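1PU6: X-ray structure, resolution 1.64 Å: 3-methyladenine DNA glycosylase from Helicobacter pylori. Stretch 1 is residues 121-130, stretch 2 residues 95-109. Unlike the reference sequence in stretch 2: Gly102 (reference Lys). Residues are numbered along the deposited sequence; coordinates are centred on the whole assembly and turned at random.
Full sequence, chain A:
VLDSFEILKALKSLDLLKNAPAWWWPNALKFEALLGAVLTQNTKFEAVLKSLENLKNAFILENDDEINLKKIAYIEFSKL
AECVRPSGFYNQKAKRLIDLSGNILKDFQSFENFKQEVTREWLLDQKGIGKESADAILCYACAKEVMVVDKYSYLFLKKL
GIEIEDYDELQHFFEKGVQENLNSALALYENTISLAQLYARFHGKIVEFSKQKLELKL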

# COMPACT_ATOMS: atom_id res chain seq x y z
N GLU A 121 4.78 -5.88 -12.90
CA GLU A 121 4.05 -6.73 -13.85
C GLU A 121 3.85 -8.15 -13.30
O GLU A 121 2.81 -8.78 -13.58
CB GLU A 121 4.78 -6.72 -15.19
CG GLU A 121 4.72 -5.32 -15.85
CD GLU A 121 5.72 -4.30 -15.21
OE1 GLU A 121 5.39 -3.06 -15.24
OE2 GLU A 121 6.82 -4.68 -14.63
N TRP A 122 4.83 -8.64 -12.53
CA TRP A 122 4.65 -9.93 -11.88
C TRP A 122 3.40 -9.89 -10.93
O TRP A 122 2.53 -10.78 -10.94
CB TRP A 122 5.93 -10.28 -11.10
CG TRP A 122 5.86 -11.72 -10.56
CD1 TRP A 122 6.39 -12.86 -11.17
CD2 TRP A 122 5.26 -12.16 -9.33
NE1 TRP A 122 6.07 -13.97 -10.43
CE2 TRP A 122 5.45 -13.57 -9.26
CE3 TRP A 122 4.60 -11.50 -8.27
CZ2 TRP A 122 4.93 -14.36 -8.17
CZ3 TRP A 122 4.13 -12.29 -7.17
CH2 TRP A 122 4.29 -13.70 -7.16
N LEU A 123 3.27 -8.81 -10.18
CA LEU A 123 2.11 -8.69 -9.21
C LEU A 123 0.76 -8.58 -9.98
O LEU A 123 -0.25 -9.22 -9.59
CB LEU A 123 2.30 -7.48 -8.32
CG LEU A 123 3.41 -7.69 -7.27
CD1 LEU A 123 3.77 -6.31 -6.65
CD2 LEU A 123 2.95 -8.71 -6.16
N LEU A 124 0.77 -7.83 -11.09
CA LEU A 124 -0.45 -7.69 -11.89
C LEU A 124 -0.88 -9.01 -12.56
O LEU A 124 -2.08 -9.18 -12.89
CB LEU A 124 -0.33 -6.58 -12.95
CG LEU A 124 -0.18 -5.21 -12.29
CD1 LEU A 124 0.25 -4.20 -13.40
CD2 LEU A 124 -1.47 -4.72 -11.55
N ASP A 125 0.07 -9.93 -12.75
CA ASP A 125 -0.26 -11.25 -13.25
C ASP A 125 -0.83 -12.21 -12.19
O ASP A 125 -1.15 -13.40 -12.49
CB ASP A 125 0.98 -11.87 -13.92
CG ASP A 125 1.20 -11.26 -15.33
OD1 ASP A 125 2.34 -11.30 -15.85
OD2 ASP A 125 0.24 -10.75 -15.94
N GLN A 126 -0.99 -11.73 -10.96
CA GLN A 126 -1.61 -12.51 -9.90
C GLN A 126 -3.12 -12.14 -9.91
O GLN A 126 -3.47 -10.97 -9.68
CB GLN A 126 -0.96 -12.18 -8.54
CG GLN A 126 0.59 -12.31 -8.56
CD GLN A 126 1.05 -13.64 -9.15
OE1 GLN A 126 0.58 -14.70 -8.70
NE2 GLN A 126 2.02 -13.62 -10.10
N LYS A 127 -4.00 -13.12 -10.17
CA LYS A 127 -5.37 -12.77 -10.52
C LYS A 127 -6.09 -12.02 -9.41
O LYS A 127 -6.12 -12.45 -8.24
CB LYS A 127 -6.19 -14.01 -10.92
CG LYS A 127 -7.59 -13.62 -11.44
CD LYS A 127 -8.04 -14.57 -12.52
CE LYS A 127 -9.54 -14.31 -12.83
NZ LYS A 127 -9.85 -14.29 -14.29
N GLY A 128 -6.66 -10.88 -9.77
CA GLY A 128 -7.44 -10.11 -8.83
C GLY A 128 -6.67 -8.96 -8.19
O GLY A 128 -7.29 -8.14 -7.53
N ILE A 129 -5.33 -8.89 -8.35
CA ILE A 129 -4.57 -7.81 -7.75
C ILE A 129 -4.60 -6.61 -8.71
O ILE A 129 -4.01 -6.66 -9.80
CB ILE A 129 -3.10 -8.24 -7.46
CG1 ILE A 129 -3.08 -9.38 -6.43
CG2 ILE A 129 -2.23 -6.99 -6.99
CD1 ILE A 129 -1.75 -9.72 -5.90
N GLY A 130 -5.27 -5.52 -8.31
CA GLY A 130 -5.30 -4.31 -9.14
C GLY A 130 -4.04 -3.44 -8.97
O GLY A 130 -3.13 -3.76 -8.16
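Stretch 2, residues 95-109: KRLIDLSGNILKDFQ

The packing of residues 95-109 on residues 121-130 illustrates how a helix can hold the end of another helix and the turn after it through one large aromatic knob, two polar anchors and an apolar seam. Stretch 2 is helical through Phe108, and Gln109 leaves the helix with positive phi. Stretch 1 finishes a helix at Leu124 and then forms a type II turn from Gln126 to Ile129. The two stretches run in opposite senses: Trp122 meets the C-terminal end of the helix, Gln126 CA lies 6.1 Å from Leu100 CA, and Gly128 CA lies 6.4 Å from Arg96 CA.

Trp122, chi1 in the t well, sits among Asn103, Ile104, Asp107 and Phe108. Its NE1 donates to Asp107 OD1 at 2.8 Å, while Phe108 turns an edge to the indole face, Phe108 CE2 lying 3.4 Å from Trp122 CE2. One turn back, Asn103 ND2 donates to Gln126 OE1 at 2.9 Å; Gln126 NE2 donates to Trp122 O at 3.0 Å, within its own stretch, so Gln126 is linked to the residue that carries the other anchor.

Leu100 bridges the apolar seam, with Leu100 CD1 3.8 Å from Trp122 CZ3 and Leu100 CD2 3.8 Å from Ile129 CD1. Arg96 closes the contact against the turn, where a CB on Gly128 would clash with Arg96 NE.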

# COMPACT_ATOMS: atom_id res chain seq x y z
N LYS A 95 -9.02 -16.48 -1.70
CA LYS A 95 -8.35 -17.15 -2.81
C LYS A 95 -7.15 -16.30 -3.38
O LYS A 95 -6.08 -16.82 -3.70
CB LYS A 95 -9.35 -17.45 -3.94
CG LYS A 95 -8.62 -18.05 -5.19
CD LYS A 95 -9.62 -18.71 -6.11
CE LYS A 95 -8.95 -19.14 -7.42
NZ LYS A 95 -7.91 -20.24 -7.24
N ARG A 96 -7.37 -15.01 -3.49
CA ARG A 96 -6.32 -14.13 -4.03
C ARG A 96 -5.05 -14.18 -3.15
O ARG A 96 -3.93 -14.25 -3.68
CB ARG A 96 -6.83 -12.70 -4.00
CG ARG A 96 -5.99 -11.75 -4.74
CD ARG A 96 -6.70 -10.36 -4.80
NE ARG A 96 -8.10 -10.52 -5.28
CZ ARG A 96 -9.09 -9.67 -5.01
NH1 ARG A 96 -8.87 -8.61 -4.26
NH2 ARG A 96 -10.31 -9.87 -5.54
N LEU A 97 -5.24 -14.15 -1.81
CA LEU A 97 -4.08 -14.27 -0.87
C LEU A 97 -3.36 -15.62 -0.94
O LEU A 97 -2.13 -15.70 -0.91
CB LEU A 97 -4.53 -14.04 0.60
CG LEU A 97 -4.82 -12.58 0.88
CD1 LEU A 97 -5.44 -12.49 2.30
CD2 LEU A 97 -3.59 -11.67 0.72
N ILE A 98 -4.15 -16.70 -0.97
CA ILE A 98 -3.57 -18.04 -1.05
C ILE A 98 -2.76 -18.23 -2.34
O ILE A 98 -1.61 -18.73 -2.31
CB ILE A 98 -4.69 -19.10 -0.91
CG1 ILE A 98 -5.21 -19.08 0.53
CG2 ILE A 98 -4.18 -20.48 -1.30
CD1 ILE A 98 -6.55 -19.85 0.71
N ASP A 99 -3.35 -17.84 -3.45
CA ASP A 99 -2.66 -17.99 -4.72
C ASP A 99 -1.41 -17.08 -4.84
O ASP A 99 -0.34 -17.51 -5.36
CB ASP A 99 -3.63 -17.78 -5.89
CG ASP A 99 -4.64 -18.95 -6.05
OD1 ASP A 99 -4.52 -20.00 -5.33
OD2 ASP A 99 -5.58 -18.89 -6.88
N LEU A 100 -1.54 -15.83 -4.39
CA LEU A 100 -0.39 -14.91 -4.42
C LEU A 100 0.78 -15.50 -3.58
O LEU A 100 1.96 -15.51 -4.02
CB LEU A 100 -0.83 -13.53 -3.87
CG LEU A 100 0.37 -12.62 -3.50
CD1 LEU A 100 1.21 -12.22 -4.73
CD2 LEU A 100 -0.20 -11.37 -2.79
N SER A 101 0.46 -15.95 -2.35
CA SER A 101 1.49 -16.47 -1.48
C SER A 101 2.17 -17.71 -2.06
O SER A 101 3.39 -17.83 -2.00
CB SER A 101 0.88 -16.79 -0.09
OG SER A 101 0.44 -15.54 0.50
N GLY A 102 1.39 -18.64 -2.61
CA GLY A 102 1.98 -19.80 -3.27
C GLY A 102 2.90 -19.41 -4.44
O GLY A 102 3.96 -20.02 -4.66
N ASN A 103 2.52 -18.40 -5.20
CA ASN A 103 3.34 -18.03 -6.37
C ASN A 103 4.60 -17.27 -5.96
O ASN A 103 5.65 -17.35 -6.62
CB ASN A 103 2.50 -17.22 -7.38
CG ASN A 103 1.67 -18.09 -8.26
OD1 ASN A 103 2.05 -19.23 -8.57
ND2 ASN A 103 0.56 -17.59 -8.71
N ILE A 104 4.54 -16.56 -4.83
CA ILE A 104 5.77 -15.92 -4.32
C ILE A 104 6.79 -17.01 -3.97
O ILE A 104 7.99 -16.92 -4.29
CB ILE A 104 5.49 -15.06 -3.06
CG1 ILE A 104 4.69 -13.81 -3.45
CG2 ILE A 104 6.85 -14.65 -2.37
CD1 ILE A 104 4.24 -12.98 -2.21
N LEU A 105 6.34 -18.04 -3.29
CA LEU A 105 7.27 -19.15 -2.94
C LEU A 105 7.83 -19.81 -4.20
O LEU A 105 9.06 -20.10 -4.28
CB LEU A 105 6.54 -20.17 -2.05
CG LEU A 105 6.21 -19.66 -0.63
CD1 LEU A 105 5.13 -20.53 0.06
CD2 LEU A 105 7.50 -19.59 0.24
N LYS A 106 6.97 -20.07 -5.17
CA LYS A 106 7.41 -20.71 -6.41
C LYS A 106 8.46 -19.93 -7.19
O LYS A 106 9.46 -20.52 -7.67
CB LYS A 106 6.18 -21.00 -7.30
CG LYS A 106 6.55 -21.79 -8.56
CD LYS A 106 5.25 -22.28 -9.24
CE LYS A 106 4.43 -21.15 -9.84
NZ LYS A 106 5.15 -20.39 -10.94
N ASP A 107 8.25 -18.61 -7.30
CA ASP A 107 9.10 -17.79 -8.21
C ASP A 107 10.27 -17.11 -7.53
O ASP A 107 11.30 -16.75 -8.19
CB ASP A 107 8.24 -16.78 -8.97
CG ASP A 107 7.33 -17.47 -9.98
OD1 ASP A 107 6.41 -16.78 -10.50
OD2 ASP A 107 7.45 -18.71 -10.32
N PHE A 108 10.13 -16.86 -6.23
CA PHE A 108 11.17 -16.13 -5.50
C PHE A 108 11.80 -16.85 -4.31
O PHE A 108 12.78 -16.37 -3.75
CB PHE A 108 10.59 -14.79 -5.00
CG PHE A 108 10.08 -13.93 -6.12
CD1 PHE A 108 10.97 -13.21 -6.94
CD2 PHE A 108 8.69 -13.82 -6.35
CE1 PHE A 108 10.50 -12.39 -7.98
CE2 PHE A 108 8.21 -13.02 -7.43
CZ PHE A 108 9.11 -12.30 -8.24
N GLN A 109 11.19 -17.97 -3.89
CA GLN A 109 11.68 -18.83 -2.81
C GLN A 109 11.44 -18.30 -1.40
O GLN A 109 11.19 -19.08 -0.46
CB GLN A 109 13.15 -19.31 -3.04
CG GLN A 109 13.28 -20.22 -4.27
CD GLN A 109 13.28 -19.48 -5.63
OE1 GLN A 109 13.97 -18.44 -5.82
NE2 GLN A 109 12.49 -20.02 -6.59
O HOH W 1 -3.62 -13.82 -6.54